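Local coordinates for okadaic acid binding protein 2-alpha (Halichondria okadai, PDB 4WRI) that binds the polyether toxin okadaic acid in an internal pocket and is implicated in accumulation of this cytotoxin by the sponge, at residues A11-K16 with Q88-A93; R66-H71 with Y82-S87; T146-A151 with N184-A189. All coordinates share one frame; numbering follows the deposited sequence.

Interaction 1. Residues A11-K16 with Q88-A93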
loop_
_atom_site.group_PDB
_atom_site.type_symbol
_atom_site.label_atom_id
_atom_site.label_comp_id
_atom_site.label_asym_id
_atom_site.label_seq_id
_atom_site.Cartn_x
_atom_site.Cartn_y
_atom_site.Cartn_z
ATOM N N ALA A 11 7.816 -1.079 -17.378
ATOM C CA ALA A 11 8.064 -2.368 -16.764
ATOM C C ALA A 11 8.329 -2.197 -15.271
ATOM O O ALA A 11 7.928 -3.040 -14.459
ATOM C CB ALA A 11 9.244 -3.066 -17.435
ATOM N N HIS A 12 9.010 -1.116 -14.921
ATOM C CA HIS A 12 9.336 -0.875 -13.526
ATOM C C HIS A 12 8.073 -0.610 -12.721
ATOM O O HIS A 12 7.929 -1.124 -11.610
ATOM C CB HIS A 12 10.286 0.310 -13.392
ATOM C CG HIS A 12 10.609 0.639 -11.970
ATOM N ND1 HIS A 12 11.317 -0.216 -11.158
ATOM C CD2 HIS A 12 10.292 1.715 -11.213
ATOM C CE1 HIS A 12 11.432 0.326 -9.959
ATOM N NE2 HIS A 12 10.830 1.498 -9.970
ATOM N N TRP A 13 7.167 0.189 -13.252
ATOM C CA TRP A 13 5.918 0.440 -12.546
ATOM C C TRP A 13 5.133 -0.851 -12.382
ATOM O O TRP A 13 4.551 -1.105 -11.311
ATOM C CB TRP A 13 5.109 1.518 -13.235
ATOM C CG TRP A 13 3.827 1.859 -12.548
ATOM C CD1 TRP A 13 3.634 2.839 -11.611
ATOM C CD2 TRP A 13 2.549 1.247 -12.757
ATOM N NE1 TRP A 13 2.322 2.860 -11.204
ATOM C CE2 TRP A 13 1.637 1.887 -11.892
ATOM C CE3 TRP A 13 2.097 0.190 -13.549
ATOM C CZ2 TRP A 13 0.287 1.534 -11.839
ATOM C CZ3 TRP A 13 0.770 -0.160 -13.480
ATOM C CH2 TRP A 13 -0.117 0.500 -12.640
ATOM N N CYS A 14 5.100 -1.700 -13.399
ATOM C CA CYS A 14 4.386 -2.960 -13.228
ATOM C C CYS A 14 4.978 -3.825 -12.136
ATOM O O CYS A 14 4.245 -4.511 -11.414
ATOM C CB CYS A 14 4.325 -3.739 -14.538
ATOM S SG CYS A 14 3.330 -2.896 -15.803
ATOM N N ARG A 15 6.301 -3.805 -12.010
ATOM C CA ARG A 15 6.980 -4.505 -10.948
ATOM C C ARG A 15 6.572 -3.946 -9.597
ATOM O O ARG A 15 6.364 -4.707 -8.652
ATOM C CB ARG A 15 8.489 -4.359 -11.115
ATOM C CG ARG A 15 9.295 -5.199 -10.152
ATOM C CD ARG A 15 10.781 -5.019 -10.404
ATOM N NE ARG A 15 11.567 -5.793 -9.465
ATOM C CZ ARG A 15 12.852 -5.564 -9.203
ATOM N NH1 ARG A 15 13.485 -4.585 -9.829
ATOM N NH2 ARG A 15 13.497 -6.305 -8.316
ATOM N N LYS A 16 6.477 -2.628 -9.495
ATOM C CA LYS A 16 5.987 -2.048 -8.250
ATOM C C LYS A 16 4.554 -2.547 -7.950
ATOM O O LYS A 16 4.247 -2.885 -6.782
ATOM C CB LYS A 16 6.055 -0.520 -8.284
ATOM C CG LYS A 16 7.472 0.040 -8.222
ATOM C CD LYS A 16 7.480 1.563 -8.108
ATOM C CE LYS A 16 6.893 2.275 -9.331
ATOM N NZ LYS A 16 6.926 3.767 -9.150
ATOM N N GLN A 88 -4.148 -8.699 -13.812
ATOM C CA GLN A 88 -5.322 -7.848 -13.894
ATOM C C GLN A 88 -5.248 -6.712 -12.874
ATOM O O GLN A 88 -5.624 -5.574 -13.181
ATOM C CB GLN A 88 -6.604 -8.649 -13.698
ATOM C CG GLN A 88 -7.845 -7.861 -14.059
ATOM C CD GLN A 88 -7.830 -7.417 -15.485
ATOM O OE1 GLN A 88 -7.712 -8.242 -16.395
ATOM N NE2 GLN A 88 -7.965 -6.117 -15.707
ATOM N N TYR A 89 -4.779 -7.006 -11.661
ATOM C CA TYR A 89 -4.633 -5.941 -10.700
ATOM C C TYR A 89 -3.705 -4.872 -11.252
ATOM O O TYR A 89 -3.974 -3.681 -11.100
ATOM C CB TYR A 89 -4.084 -6.456 -9.364
ATOM C CG TYR A 89 -3.745 -5.284 -8.461
ATOM C CD1 TYR A 89 -4.750 -4.524 -7.854
ATOM C CD2 TYR A 89 -2.417 -4.880 -8.278
ATOM C CE1 TYR A 89 -4.435 -3.399 -7.078
ATOM C CE2 TYR A 89 -2.096 -3.769 -7.501
ATOM C CZ TYR A 89 -3.114 -3.035 -6.913
ATOM O OH TYR A 89 -2.807 -1.929 -6.167
ATOM N N VAL A 90 -2.615 -5.292 -11.894
ATOM C CA VAL A 90 -1.661 -4.327 -12.439
ATOM C C VAL A 90 -2.351 -3.381 -13.448
ATOM O O VAL A 90 -2.183 -2.172 -13.383
ATOM C CB VAL A 90 -0.429 -5.020 -13.049
ATOM C CG1 VAL A 90 0.474 -4.022 -13.774
ATOM C CG2 VAL A 90 0.346 -5.775 -11.964
ATOM N N GLN A 91 -3.153 -3.936 -14.350
ATOM C CA GLN A 91 -3.832 -3.090 -15.323
ATOM C C GLN A 91 -4.945 -2.278 -14.687
ATOM O O GLN A 91 -5.206 -1.160 -15.127
ATOM C CB GLN A 91 -4.402 -3.910 -16.475
ATOM C CG GLN A 91 -3.355 -4.660 -17.287
ATOM C CD GLN A 91 -2.340 -3.744 -17.952
ATOM O OE1 GLN A 91 -1.137 -4.014 -17.942
ATOM N NE2 GLN A 91 -2.815 -2.657 -18.507
ATOM N N ASN A 92 -5.610 -2.807 -13.665
ATOM C CA ASN A 92 -6.636 -2.018 -12.980
ATOM C C ASN A 92 -6.002 -0.845 -12.234
ATOM O O ASN A 92 -6.556 0.266 -12.211
ATOM C CB ASN A 92 -7.429 -2.872 -11.984
ATOM C CG ASN A 92 -8.350 -3.861 -12.669
ATOM O OD1 ASN A 92 -8.418 -3.896 -13.899
ATOM N ND2 ASN A 92 -9.064 -4.655 -11.906
ATOM N N ALA A 93 -4.842 -1.088 -11.628
ATOM C CA ALA A 93 -4.115 -0.021 -10.934
ATOM C C ALA A 93 -3.680 1.046 -11.925
ATOM O O ALA A 93 -3.630 2.226 -11.593
ATOM C CB ALA A 93 -2.917 -0.591 -10.204
#

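Interaction 2. Residues R66-H71 with Y82-S87. With OKA (okadaic acid), chain B.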
loop_
_atom_site.group_PDB
_atom_site.type_symbol
_atom_site.label_atom_id
_atom_site.label_comp_id
_atom_site.label_asym_id
_atom_site.label_seq_id
_atom_site.Cartn_x
_atom_site.Cartn_y
_atom_site.Cartn_z
ATOM N N ARG A 66 -14.545 -1.977 0.714
ATOM C CA ARG A 66 -14.262 -0.842 -0.151
ATOM C C ARG A 66 -12.950 -1.028 -0.898
ATOM O O ARG A 66 -12.823 -0.603 -2.057
ATOM C CB ARG A 66 -14.226 0.465 0.638
ATOM C CG ARG A 66 -15.630 0.903 1.090
ATOM C CD ARG A 66 -15.572 2.166 1.941
ATOM N NE ARG A 66 -14.999 3.295 1.219
ATOM C CZ ARG A 66 -15.701 4.141 0.473
ATOM N NH1 ARG A 66 -17.011 3.990 0.344
ATOM N NH2 ARG A 66 -15.089 5.142 -0.145
ATOM N N HIS A 67 -11.966 -1.628 -0.233
ATOM C CA HIS A 67 -10.706 -1.905 -0.911
ATOM C C HIS A 67 -10.954 -2.822 -2.113
ATOM O O HIS A 67 -10.437 -2.573 -3.207
ATOM C CB HIS A 67 -9.711 -2.548 0.039
ATOM C CG HIS A 67 -8.448 -2.994 -0.631
ATOM N ND1 HIS A 67 -7.516 -2.103 -1.120
ATOM C CD2 HIS A 67 -7.991 -4.234 -0.933
ATOM C CE1 HIS A 67 -6.523 -2.783 -1.671
ATOM N NE2 HIS A 67 -6.782 -4.075 -1.566
ATOM N N TRP A 68 -11.730 -3.884 -1.914
ATOM C CA TRP A 68 -12.063 -4.808 -2.997
ATOM C C TRP A 68 -12.809 -4.121 -4.126
ATOM O O TRP A 68 -12.440 -4.250 -5.299
ATOM C CB TRP A 68 -12.897 -5.957 -2.444
ATOM C CG TRP A 68 -13.427 -6.898 -3.479
ATOM C CD1 TRP A 68 -14.733 -7.088 -3.818
ATOM C CD2 TRP A 68 -12.664 -7.795 -4.297
ATOM N NE1 TRP A 68 -14.832 -8.049 -4.798
ATOM C CE2 TRP A 68 -13.578 -8.492 -5.117
ATOM C CE3 TRP A 68 -11.300 -8.073 -4.421
ATOM C CZ2 TRP A 68 -13.176 -9.459 -6.036
ATOM C CZ3 TRP A 68 -10.896 -9.039 -5.346
ATOM C CH2 TRP A 68 -11.840 -9.718 -6.136
ATOM N N VAL A 69 -13.845 -3.362 -3.797
ATOM C CA VAL A 69 -14.681 -2.767 -4.836
ATOM C C VAL A 69 -13.972 -1.583 -5.491
ATOM O O VAL A 69 -13.836 -1.529 -6.710
ATOM C CB VAL A 69 -16.054 -2.311 -4.258
ATOM C CG1 VAL A 69 -16.895 -1.592 -5.324
ATOM C CG2 VAL A 69 -16.798 -3.504 -3.711
ATOM N N ASN A 70 -13.512 -0.628 -4.692
ATOM C CA ASN A 70 -13.022 0.641 -5.230
ATOM C C ASN A 70 -11.569 0.668 -5.688
ATOM O O ASN A 70 -11.244 1.284 -6.705
ATOM C CB ASN A 70 -13.257 1.778 -4.222
ATOM C CG ASN A 70 -14.723 2.078 -4.014
ATOM O OD1 ASN A 70 -15.533 1.959 -4.930
ATOM N ND2 ASN A 70 -15.070 2.493 -2.805
ATOM N N HIS A 71 -10.685 0.024 -4.938
ATOM C CA HIS A 71 -9.264 0.030 -5.290
ATOM C C HIS A 71 -8.947 -1.083 -6.268
ATOM O O HIS A 71 -8.334 -0.849 -7.322
ATOM C CB HIS A 71 -8.380 -0.117 -4.042
ATOM C CG HIS A 71 -6.906 -0.166 -4.334
ATOM N ND1 HIS A 71 -6.090 0.946 -4.276
ATOM C CD2 HIS A 71 -6.101 -1.202 -4.690
ATOM C CE1 HIS A 71 -4.849 0.597 -4.583
ATOM N NE2 HIS A 71 -4.833 -0.700 -4.852
ATOM N N TYR A 82 -15.762 -13.768 -7.798
ATOM C CA TYR A 82 -14.843 -13.205 -8.801
ATOM C C TYR A 82 -13.389 -13.326 -8.344
ATOM O O TYR A 82 -13.067 -13.036 -7.179
ATOM C CB TYR A 82 -15.188 -11.764 -9.111
ATOM C CG TYR A 82 -14.272 -11.109 -10.121
ATOM C CD1 TYR A 82 -14.383 -11.387 -11.480
ATOM C CD2 TYR A 82 -13.293 -10.208 -9.715
ATOM C CE1 TYR A 82 -13.539 -10.790 -12.389
ATOM C CE2 TYR A 82 -12.468 -9.604 -10.619
ATOM C CZ TYR A 82 -12.583 -9.896 -11.953
ATOM O OH TYR A 82 -11.750 -9.275 -12.856
ATOM N N ARG A 83 -12.521 -13.775 -9.241
ATOM C CA ARG A 83 -11.115 -13.991 -8.941
ATOM C C ARG A 83 -10.226 -13.000 -9.668
ATOM O O ARG A 83 -10.024 -13.123 -10.883
ATOM C CB ARG A 83 -10.706 -15.394 -9.350
ATOM C CG ARG A 83 -11.565 -16.483 -8.741
ATOM C CD ARG A 83 -11.352 -17.756 -9.496
ATOM N NE ARG A 83 -11.841 -18.915 -8.769
ATOM C CZ ARG A 83 -11.285 -20.120 -8.830
ATOM N NH1 ARG A 83 -10.221 -20.336 -9.586
ATOM N NH2 ARG A 83 -11.781 -21.113 -8.099
ATOM N N LEU A 84 -9.652 -12.047 -8.943
ATOM C CA LEU A 84 -8.827 -11.011 -9.560
ATOM C C LEU A 84 -7.385 -11.492 -9.636
ATOM O O LEU A 84 -6.757 -11.772 -8.617
ATOM C CB LEU A 84 -8.911 -9.724 -8.743
ATOM C CG LEU A 84 -8.058 -8.565 -9.247
ATOM C CD1 LEU A 84 -8.609 -8.010 -10.564
ATOM C CD2 LEU A 84 -8.034 -7.488 -8.166
ATOM N N THR A 85 -6.852 -11.601 -10.851
ATOM C CA THR A 85 -5.493 -12.107 -11.013
ATOM C C THR A 85 -4.433 -11.026 -10.830
ATOM O O THR A 85 -4.733 -9.844 -10.935
ATOM C CB THR A 85 -5.275 -12.742 -12.403
ATOM O OG1 THR A 85 -5.391 -11.736 -13.427
ATOM C CG2 THR A 85 -6.282 -13.861 -12.656
ATOM N N GLU A 86 -3.189 -11.446 -10.625
ATOM C CA GLU A 86 -2.093 -10.492 -10.474
ATOM C C GLU A 86 -1.981 -9.530 -11.660
ATOM O O GLU A 86 -1.912 -8.319 -11.475
ATOM C CB GLU A 86 -0.773 -11.234 -10.301
ATOM C CG GLU A 86 0.445 -10.337 -10.167
ATOM C CD GLU A 86 1.712 -11.146 -10.258
ATOM O OE1 GLU A 86 2.374 -11.118 -11.312
ATOM O OE2 GLU A 86 2.051 -11.843 -9.276
ATOM N N SER A 87 -2.003 -10.058 -12.880
ATOM C CA SER A 87 -1.796 -9.177 -14.030
ATOM C C SER A 87 -2.967 -8.235 -14.200
ATOM O O SER A 87 -2.815 -7.084 -14.640
ATOM C CB SER A 87 -1.568 -10.001 -15.290
ATOM O OG SER A 87 -2.732 -10.719 -15.645
HETATM C C1 OKA B . -2.427 -2.884 5.172
HETATM C C2 OKA B . -2.769 -2.386 6.596
HETATM C C3 OKA B . -3.157 -0.909 6.550
HETATM C C4 OKA B . -4.361 -0.613 5.628
HETATM C C5 OKA B . -4.591 0.891 5.570
HETATM C C6 OKA B . -5.898 1.209 4.841
HETATM C C7 OKA B . -7.065 0.404 5.461
HETATM C C8 OKA B . -6.700 -1.071 5.453
HETATM C C9 OKA B . -7.737 -1.866 6.193
HETATM C C10 OKA B . -8.215 -3.011 5.673
HETATM C C11 OKA B . -7.812 -3.530 4.328
HETATM C C12 OKA B . -6.499 -2.817 3.896
HETATM C C13 OKA B . -6.258 -3.011 2.391
HETATM C C14 OKA B . -4.919 -2.334 2.009
HETATM C C15 OKA B . -4.933 -1.289 1.181
HETATM C C16 OKA B . -3.611 -0.643 0.872
HETATM C C17 OKA B . -3.285 -0.439 -0.631
HETATM C C18 OKA B . -2.628 0.952 -0.695
HETATM C C19 OKA B . -2.723 1.466 0.778
HETATM C C20 OKA B . -2.905 2.923 0.867
HETATM C C21 OKA B . -2.939 3.327 2.365
HETATM C C22 OKA B . -1.636 2.839 2.993
HETATM C C23 OKA B . -1.518 1.319 2.791
HETATM C C24 OKA B . -0.156 0.827 3.385
HETATM C C25 OKA B . -0.161 1.306 4.818
HETATM C C26 OKA B . -0.470 2.742 5.051
HETATM C C27 OKA B . 0.719 3.650 4.665
HETATM C C28 OKA B . 1.875 3.383 5.642
HETATM C C29 OKA B . 3.068 4.343 5.507
HETATM C C30 OKA B . 4.160 3.819 6.487
HETATM C C31 OKA B . 3.835 3.906 7.959
HETATM C C32 OKA B . 5.036 3.535 8.829
HETATM C C33 OKA B . 6.350 4.159 8.372
HETATM C C34 OKA B . 6.455 4.084 6.840
HETATM C C35 OKA B . 7.643 5.014 6.411
HETATM C C36 OKA B . 7.934 4.732 4.942
HETATM C C37 OKA B . 8.214 3.265 4.783
HETATM C C38 OKA B . 7.071 2.402 5.249
HETATM C C39 OKA B . 3.297 5.280 8.357
HETATM C C40 OKA B . 3.622 4.265 4.077
HETATM C C41 OKA B . 0.090 0.527 5.835
HETATM C C42 OKA B . -6.124 -4.484 2.053
HETATM C C43 OKA B . -9.228 -3.741 6.512
HETATM C C44 OKA B . -1.575 -2.597 7.517
HETATM O O1 OKA B . -1.575 -2.222 4.577
HETATM O O2 OKA B . -3.010 -3.873 4.720
HETATM O O3 OKA B . -3.863 -3.139 7.105
HETATM O O4 OKA B . -5.505 -1.276 6.183
HETATM O O5 OKA B . -8.271 0.673 4.700
HETATM O O6 OKA B . -6.577 -1.476 4.089
HETATM O O7 OKA B . -3.728 0.665 1.344
HETATM O O8 OKA B . -1.479 1.046 1.399
HETATM O O9 OKA B . -1.668 3.168 4.385
HETATM O O10 OKA B . -0.050 -0.537 3.236
HETATM O O11 OKA B . 0.290 4.996 4.793
HETATM O O12 OKA B . 5.360 4.590 6.185
HETATM O O13 OKA B . 6.749 2.724 6.649
#

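Interaction 3. Residues T146-A151 with N184-A189. With OKA (okadaic acid), chain B.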
loop_
_atom_site.group_PDB
_atom_site.type_symbol
_atom_site.label_atom_id
_atom_site.label_comp_id
_atom_site.label_asym_id
_atom_site.label_seq_id
_atom_site.Cartn_x
_atom_site.Cartn_y
_atom_site.Cartn_z
ATOM N N THR A 146 17.355 0.700 2.831
ATOM C CA THR A 146 16.853 1.227 1.565
ATOM C C THR A 146 17.083 2.731 1.427
ATOM O O THR A 146 16.889 3.291 0.346
ATOM C CB THR A 146 15.330 0.997 1.367
ATOM O OG1 THR A 146 14.611 1.780 2.340
ATOM C CG2 THR A 146 14.963 -0.489 1.445
ATOM N N GLY A 147 17.448 3.396 2.522
ATOM C CA GLY A 147 17.625 4.833 2.482
ATOM C C GLY A 147 16.348 5.636 2.619
ATOM O O GLY A 147 16.367 6.861 2.608
ATOM N N ILE A 148 15.213 4.954 2.733
ATOM C CA ILE A 148 13.951 5.686 2.680
ATOM C C ILE A 148 13.765 6.682 3.845
ATOM O O ILE A 148 13.188 7.750 3.655
ATOM C CB ILE A 148 12.754 4.740 2.508
ATOM C CG1 ILE A 148 11.525 5.534 2.059
ATOM C CG2 ILE A 148 12.523 3.934 3.770
ATOM C CD1 ILE A 148 10.351 4.651 1.633
ATOM N N PHE A 149 14.310 6.380 5.016
ATOM C CA PHE A 149 14.149 7.294 6.139
ATOM C C PHE A 149 14.988 8.553 5.997
ATOM O O PHE A 149 14.558 9.633 6.394
ATOM C CB PHE A 149 14.363 6.552 7.459
ATOM C CG PHE A 149 13.383 5.446 7.630
ATOM C CD1 PHE A 149 12.086 5.737 8.017
ATOM C CD2 PHE A 149 13.708 4.144 7.303
ATOM C CE1 PHE A 149 11.140 4.737 8.103
ATOM C CE2 PHE A 149 12.772 3.129 7.409
ATOM C CZ PHE A 149 11.476 3.424 7.809
ATOM N N GLU A 150 16.146 8.424 5.357
ATOM C CA GLU A 150 16.969 9.587 5.045
ATOM C C GLU A 150 16.321 10.423 3.947
ATOM O O GLU A 150 16.352 11.644 3.974
ATOM C CB GLU A 150 18.366 9.149 4.595
ATOM C CG GLU A 150 19.053 8.171 5.546
ATOM C CD GLU A 150 19.213 8.724 6.945
ATOM O OE1 GLU A 150 19.893 9.761 7.097
ATOM O OE2 GLU A 150 18.653 8.128 7.891
ATOM N N ALA A 151 15.710 9.760 2.966
ATOM C CA ALA A 151 15.113 10.477 1.850
ATOM C C ALA A 151 13.851 11.239 2.271
ATOM O O ALA A 151 13.544 12.312 1.743
ATOM C CB ALA A 151 14.831 9.512 0.703
ATOM N N ASN A 184 11.027 4.133 -3.947
ATOM C CA ASN A 184 10.659 2.861 -4.560
ATOM C C ASN A 184 10.405 1.761 -3.540
ATOM O O ASN A 184 9.751 0.767 -3.862
ATOM C CB ASN A 184 11.745 2.390 -5.536
ATOM C CG ASN A 184 11.695 3.126 -6.845
ATOM O OD1 ASN A 184 10.741 2.984 -7.623
ATOM N ND2 ASN A 184 12.716 3.940 -7.107
ATOM N N TYR A 185 10.925 1.935 -2.326
ATOM C CA TYR A 185 10.906 0.879 -1.333
ATOM C C TYR A 185 9.935 1.152 -0.193
ATOM O O TYR A 185 10.038 0.525 0.848
ATOM C CB TYR A 185 12.336 0.614 -0.814
ATOM C CG TYR A 185 13.237 0.335 -1.992
ATOM C CD1 TYR A 185 13.025 -0.786 -2.774
ATOM C CD2 TYR A 185 14.208 1.245 -2.390
ATOM C CE1 TYR A 185 13.781 -1.030 -3.903
ATOM C CE2 TYR A 185 14.994 1.000 -3.531
ATOM C CZ TYR A 185 14.765 -0.144 -4.260
ATOM O OH TYR A 185 15.506 -0.425 -5.402
ATOM N N VAL A 186 8.953 2.011 -0.433
ATOM C CA VAL A 186 7.983 2.354 0.609
ATOM C C VAL A 186 7.156 1.142 1.029
ATOM O O VAL A 186 6.661 1.109 2.148
ATOM C CB VAL A 186 7.088 3.524 0.155
ATOM C CG1 VAL A 186 6.051 3.036 -0.838
ATOM C CG2 VAL A 186 6.420 4.197 1.366
ATOM N N ARG A 187 7.041 0.133 0.172
ATOM C CA ARG A 187 6.371 -1.118 0.524
ATOM C C ARG A 187 7.352 -2.268 0.730
ATOM O O ARG A 187 6.968 -3.444 0.754
ATOM C CB ARG A 187 5.302 -1.479 -0.514
ATOM C CG ARG A 187 4.291 -0.359 -0.701
ATOM C CD ARG A 187 3.103 -0.773 -1.521
ATOM N NE ARG A 187 2.149 -1.642 -0.833
ATOM C CZ ARG A 187 1.126 -1.188 -0.119
ATOM N NH1 ARG A 187 0.978 0.118 0.071
ATOM N NH2 ARG A 187 0.270 -2.070 0.392
ATOM N N GLY A 188 8.632 -1.926 0.903
ATOM C CA GLY A 188 9.671 -2.936 1.089
ATOM C C GLY A 188 10.319 -3.408 -0.220
ATOM O O GLY A 188 10.015 -2.915 -1.312
ATOM N N ALA A 189 11.185 -4.401 -0.108
ATOM C CA ALA A 189 11.888 -4.919 -1.283
ATOM C C ALA A 189 10.911 -5.298 -2.403
ATOM O O ALA A 189 9.863 -5.885 -2.168
ATOM C CB ALA A 189 12.725 -6.118 -0.885
HETATM C C1 OKA B . -2.427 -2.884 5.172
HETATM C C2 OKA B . -2.769 -2.386 6.596
HETATM C C3 OKA B . -3.157 -0.909 6.550
HETATM C C4 OKA B . -4.361 -0.613 5.628
HETATM C C5 OKA B . -4.591 0.891 5.570
HETATM C C6 OKA B . -5.898 1.209 4.841
HETATM C C7 OKA B . -7.065 0.404 5.461
HETATM C C8 OKA B . -6.700 -1.071 5.453
HETATM C C9 OKA B . -7.737 -1.866 6.193
HETATM C C10 OKA B . -8.215 -3.011 5.673
HETATM C C11 OKA B . -7.812 -3.530 4.328
HETATM C C12 OKA B . -6.499 -2.817 3.896
HETATM C C13 OKA B . -6.258 -3.011 2.391
HETATM C C14 OKA B . -4.919 -2.334 2.009
HETATM C C15 OKA B . -4.933 -1.289 1.181
HETATM C C16 OKA B . -3.611 -0.643 0.872
HETATM C C17 OKA B . -3.285 -0.439 -0.631
HETATM C C18 OKA B . -2.628 0.952 -0.695
HETATM C C19 OKA B . -2.723 1.466 0.778
HETATM C C20 OKA B . -2.905 2.923 0.867
HETATM C C21 OKA B . -2.939 3.327 2.365
HETATM C C22 OKA B . -1.636 2.839 2.993
HETATM C C23 OKA B . -1.518 1.319 2.791
HETATM C C24 OKA B . -0.156 0.827 3.385
HETATM C C25 OKA B . -0.161 1.306 4.818
HETATM C C26 OKA B . -0.470 2.742 5.051
HETATM C C27 OKA B . 0.719 3.650 4.665
HETATM C C28 OKA B . 1.875 3.383 5.642
HETATM C C29 OKA B . 3.068 4.343 5.507
HETATM C C30 OKA B . 4.160 3.819 6.487
HETATM C C31 OKA B . 3.835 3.906 7.959
HETATM C C32 OKA B . 5.036 3.535 8.829
HETATM C C33 OKA B . 6.350 4.159 8.372
HETATM C C34 OKA B . 6.455 4.084 6.840
HETATM C C35 OKA B . 7.643 5.014 6.411
HETATM C C36 OKA B . 7.934 4.732 4.942
HETATM C C37 OKA B . 8.214 3.265 4.783
HETATM C C38 OKA B . 7.071 2.402 5.249
HETATM C C39 OKA B . 3.297 5.280 8.357
HETATM C C40 OKA B . 3.622 4.265 4.077
HETATM C C41 OKA B . 0.090 0.527 5.835
HETATM C C42 OKA B . -6.124 -4.484 2.053
HETATM C C43 OKA B . -9.228 -3.741 6.512
HETATM C C44 OKA B . -1.575 -2.597 7.517
HETATM O O1 OKA B . -1.575 -2.222 4.577
HETATM O O2 OKA B . -3.010 -3.873 4.720
HETATM O O3 OKA B . -3.863 -3.139 7.105
HETATM O O4 OKA B . -5.505 -1.276 6.183
HETATM O O5 OKA B . -8.271 0.673 4.700
HETATM O O6 OKA B . -6.577 -1.476 4.089
HETATM O O7 OKA B . -3.728 0.665 1.344
HETATM O O8 OKA B . -1.479 1.046 1.399
HETATM O O9 OKA B . -1.668 3.168 4.385
HETATM O O10 OKA B . -0.050 -0.537 3.236
HETATM O O11 OKA B . 0.290 4.996 4.793
HETATM O O12 OKA B . 5.360 4.590 6.185
HETATM O O13 OKA B . 6.749 2.724 6.649
#

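Interaction 1. Residues A11-K16 with Q88-A93
V90 and W13 give up most surface in this buried helix-helix contact, in which the first turns of helix 11-27 meet helix 86-96. The helices, together with the short antiparallel strand pair 33-34 and 84-85, are consistent with an EF-hand-like fold, and the contact joins helix 11-27 to helix 86-96 across 71 intervening residues. The local axes come within 10.0 Å at an angle of 113°, nearer to perpendicular than to antiparallel. The backbones are closest at C14 and V90, whose CA atoms are 6.2 Å apart.

W13 does most of the reaching. Its CG lies opposite the backbone N (chi1 -178°), which carries the six-membered ring toward helix 86-96 and past V90, the two side chains running in opposite senses. The indole presents an edge to the other helix: the V90 carbonyl O sits near the ring plane, 3.5 Å from W13 CH2. W13 CZ3 is also 3.9 Å from V90 CG1, and W13 CH2 is equally far from A93 CB. The polar end of the indole is turned to another partner, NE1 donating to the F173 carbonyl, while W94 makes an edge-to-face contact with the ring.

One methyl of V90, CG1, serves both neighbours, lying between W13 and C14, and M17 and R18 of helix 11-27 extend the cover over the valine. Beside the indole, the C14 thiol completes the contact: SG touches V90 CG1 at 3.7 Å.

Interaction 2. Residues R66-H71 with Y82-S87
W68 reaches from helix 61-72 toward Y82 and L84, where the chain passes through strand 84-85 into helix 86-96. Its CB lies well short of that segment, but CG is opposite the backbone N (chi1 174°) and the indole extends outward from the helix, so the far rim of the six-membered ring makes the contact. CZ3 lies 4.0 Å from L84 CB. CH2, at the tip, is shared between that same L84 CB at 3.9 Å and the Y82 carbonyl O at 3.7 Å. CZ2 comes to the edge of the tyrosine ring, in its plane, with Y82 CD2 3.8 Å away. E36, F39 and N73 also touch the W68 side chain.

L84 is hydrogen-bonded through its backbone to V34 in a short antiparallel pair, consistent with an EF-hand-like fold, and W68 packs helix 61-72 against strand 84-85. On the neighbouring position, H67 points into the okadaic acid pocket and places one ring face under the toxin, with C42 of okadaic acid 3.5 Å from H67 CD2. Between W68 and its two partners the chemistry is nearly all hydrocarbon and aromatic, which implies cohesion by burial and close fit, with little directional polar grip.

Interaction 3. Residues T146-A151 with N184-A189
The backbones draw closest at T146 and Y185, with CA atoms 6.6 Å apart, where the loop leading into helix 148-152 passes a type I beta turn formed by Y185 to G188. T146 meets the tyrosine near its root: T146 CG2 is 3.6 Å from Y185 CB, and the two side chains pass at a slant. The phenol ring has N184 CB over the centre of one face and the G188 carbonyl O at its edge.

The T146 hydroxyl faces its own chain. OG1 accepts from I148 N at 3.3 Å with an N-H...O angle of 154°, an ST turn at the start of the helix, and it is also bonded to the L143 carbonyl. This helix lies in the chain between strands 124-125 and 160-161, which pair antiparallel, an order consistent with an EF-hand-like fold, here met by the C-terminal segment that follows helix 169-174.

I148 extends toward the turn, and its CD1 presses on the backbone, 3.5 Å from V186 CA, tighter than ordinary carbon packing. The CB of V186 also touches I148 CD1 (3.8 Å), while V186 CG2, set opposite the backbone N, lies 3.9 Å from C40 of okadaic acid. F149 CE1 approaches C35 of the toxin. R187 adds a polar bond, alongside those from R46 and S110: NH1 donates almost straight to okadaic acid O8 at 2.9 Å, with the acceptor in the guanidinium plane.

How the interactions relate
Interactions 1 and 2 share helix 86-96 and are joined directly: Y89 OH lies 2.7 Å from H71 NE2, a probable hydrogen bond, and L84 CD1 packs on N92. Both are buried, and each is led by the rim of a tryptophan, set against aliphatic groups and a carbonyl in interaction 1, and against a tyrosine ring edge as well in interaction 2. Interaction 3 is only partly buried and relies on aliphatic contacts with a turn in place of an indole. A probable hydrogen bond between H12 NE2 and N184 OD1 ties it to interaction 1. Interactions 2 and 3 lie on opposite sides of the chain's centre, yet both touch okadaic acid, by an imidazole face in one and a guanidinium bond in the other.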